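Local coordinates for putative deoxyribonuclease yjjV (Escherichia coli, PDB 1ZZM), which probably hydrolyses ester bonds, as a TatD-type metal-dependent hydrolase that binds two divalent metal cations per subunit, at residues D127-H133 and R152-H157. Residues are numbered along the deposited sequence; the frame is centred on the assembly and turned at random.
Sequences DLPVILH and RTGVVH. With ZN (zinc ion), chain C.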
# COMPACT_ATOMS: atom_id res chain seq x y z
N ASP A 127 4.57 14.28 -10.18
CA ASP A 127 4.97 13.08 -10.92
C ASP A 127 5.25 11.90 -9.99
O ASP A 127 6.35 11.35 -9.99
CB ASP A 127 6.23 13.45 -11.75
CG ASP A 127 6.56 12.42 -12.86
OD1 ASP A 127 5.67 11.72 -13.37
OD2 ASP A 127 7.76 12.33 -13.22
N LEU A 128 4.26 11.52 -9.19
CA LEU A 128 4.42 10.41 -8.24
C LEU A 128 3.31 9.41 -8.37
O LEU A 128 2.20 9.77 -8.78
CB LEU A 128 4.37 10.93 -6.80
CG LEU A 128 5.55 11.80 -6.38
CD1 LEU A 128 5.25 12.59 -5.08
CD2 LEU A 128 6.72 10.87 -6.20
N PRO A 129 3.58 8.13 -8.06
CA PRO A 129 2.54 7.12 -8.12
C PRO A 129 1.73 7.28 -6.82
O PRO A 129 2.17 7.98 -5.92
CB PRO A 129 3.31 5.80 -8.14
CG PRO A 129 4.51 6.09 -7.29
CD PRO A 129 4.89 7.53 -7.72
N VAL A 130 0.57 6.62 -6.73
CA VAL A 130 -0.26 6.70 -5.54
C VAL A 130 -0.44 5.33 -4.90
O VAL A 130 -0.40 4.29 -5.59
CB VAL A 130 -1.66 7.28 -5.87
CG1 VAL A 130 -1.52 8.77 -6.33
CG2 VAL A 130 -2.32 6.46 -7.01
N ILE A 131 -0.60 5.32 -3.59
CA ILE A 131 -0.85 4.10 -2.82
C ILE A 131 -2.30 4.28 -2.42
O ILE A 131 -2.67 5.20 -1.66
CB ILE A 131 0.07 4.01 -1.58
CG1 ILE A 131 1.48 3.60 -2.03
CG2 ILE A 131 -0.49 2.98 -0.57
CD1 ILE A 131 2.52 3.48 -0.85
N LEU A 132 -3.13 3.39 -2.93
CA LEU A 132 -4.56 3.48 -2.75
C LEU A 132 -5.20 2.46 -1.85
O LEU A 132 -4.87 1.27 -1.88
CB LEU A 132 -5.23 3.41 -4.13
CG LEU A 132 -4.85 4.47 -5.16
CD1 LEU A 132 -5.17 3.93 -6.58
CD2 LEU A 132 -5.61 5.78 -4.86
N HIS A 133 -6.17 2.97 -1.09
CA HIS A 133 -7.01 2.20 -0.17
C HIS A 133 -8.38 2.16 -0.84
O HIS A 133 -8.87 3.18 -1.35
CB HIS A 133 -7.14 2.95 1.16
CG HIS A 133 -8.03 2.28 2.17
ND1 HIS A 133 -7.56 1.38 3.10
CD2 HIS A 133 -9.35 2.43 2.44
CE1 HIS A 133 -8.54 1.00 3.90
NE2 HIS A 133 -9.64 1.63 3.52
N ARG A 152 2.01 8.02 -13.62
CA ARG A 152 2.74 7.03 -12.81
C ARG A 152 1.89 6.00 -12.13
O ARG A 152 2.43 5.15 -11.41
CB ARG A 152 3.55 7.75 -11.74
CG ARG A 152 4.48 8.78 -12.31
CD ARG A 152 5.63 8.11 -13.05
NE ARG A 152 6.59 9.13 -13.43
CZ ARG A 152 7.80 8.90 -13.94
NH1 ARG A 152 8.22 7.65 -14.12
NH2 ARG A 152 8.57 9.93 -14.25
N THR A 153 0.59 6.05 -12.39
CA THR A 153 -0.40 5.20 -11.77
C THR A 153 -0.13 4.92 -10.29
O THR A 153 0.01 5.87 -9.53
CB THR A 153 -0.66 3.88 -12.59
OG1 THR A 153 0.52 3.06 -12.61
CG2 THR A 153 -1.09 4.27 -14.04
N GLY A 154 -0.10 3.64 -9.90
CA GLY A 154 0.07 3.31 -8.50
C GLY A 154 -0.34 1.88 -8.20
O GLY A 154 -0.32 1.01 -9.08
N VAL A 155 -0.70 1.62 -6.94
CA VAL A 155 -1.10 0.29 -6.49
C VAL A 155 -2.41 0.39 -5.71
O VAL A 155 -2.61 1.34 -4.94
CB VAL A 155 -0.01 -0.36 -5.53
CG1 VAL A 155 0.36 0.62 -4.39
CG2 VAL A 155 -0.54 -1.67 -4.94
N VAL A 156 -3.32 -0.55 -5.94
CA VAL A 156 -4.53 -0.61 -5.13
C VAL A 156 -4.11 -1.63 -4.08
O VAL A 156 -4.04 -2.83 -4.33
CB VAL A 156 -5.75 -1.12 -5.90
CG1 VAL A 156 -6.94 -1.30 -4.89
CG2 VAL A 156 -6.14 -0.07 -6.95
N HIS A 157 -3.78 -1.14 -2.89
CA HIS A 157 -3.27 -2.02 -1.84
C HIS A 157 -4.31 -2.93 -1.18
O HIS A 157 -5.52 -2.68 -1.27
CB HIS A 157 -2.56 -1.17 -0.79
CG HIS A 157 -3.31 -1.05 0.51
ND1 HIS A 157 -3.27 -2.03 1.48
CD2 HIS A 157 -4.16 -0.10 0.96
CE1 HIS A 157 -4.07 -1.69 2.48
NE2 HIS A 157 -4.63 -0.53 2.18
ZN ZN C . -5.68 0.70 3.52
O HOH W 1 1.35 10.42 -11.82
O HOH W 2 0.36 8.53 -9.80
O HOH W 3 -4.84 1.01 5.35
O HOH W 4 -6.64 -1.23 4.61
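The imidazoles of His133 and His157 meet rim to rim, planes 37° apart, neither lying over the other's face, because one zinc ion holds both edges: His133 ND1 binds it at 2.0 Å and His157 NE2 at 2.1 Å. His133 lies toward the C-terminal end of strand 130-135 and His157 follows Val156 of the neighbouring parallel strand, the two strands joined by helix 138-148 as a beta-alpha-beta unit of the TIM-barrel-like TatD fold, where the metal centre lies. Glu97 and two waters complete the zinc's ligands. Histidine suits these posts, since one ring nitrogen binds the metal while the other is fixed by a carboxylate: His133 NE2 by Asp101, His157 ND1 by Glu205. These second-shell acids would probably make the rings stronger donors. His9 stacks on His157, and the His133 ring reaches the zinc with CG anti to the backbone N (chi1 178°).

Behind the site the backbones pair in parallel register, Val155 N bonding Val130 O and Leu132 N bonding Val155 O, while His157 N reaches Leu132 O at 2.8 Å and so ties the ligand's own backbone to the neighbouring strand. Branched residues fill both faces of the sheet: Ile131 CG1 lies beside Val155 CG1 at 4.0 Å, both side chains packing on Phe256 of helix 241-256, whereas Leu132 CD1 meets Val156 CG2 on the face covered by helix 109-125. Gly154, with no side chain, leaves its CA 3.1 Å from Val130 O, a CA-H...O contact.

At the far end Asp127, whose positive phi closes helix 109-125 in a Schellman motif, forms a salt bridge with Arg152. The guanidinium grips side-on: NH2 donates to OD2 from the syn side, tilted somewhat out of the carboxylate plane, and NE, from above that plane, donates to OD1 at 2.7 Å, nearly straight at 170°.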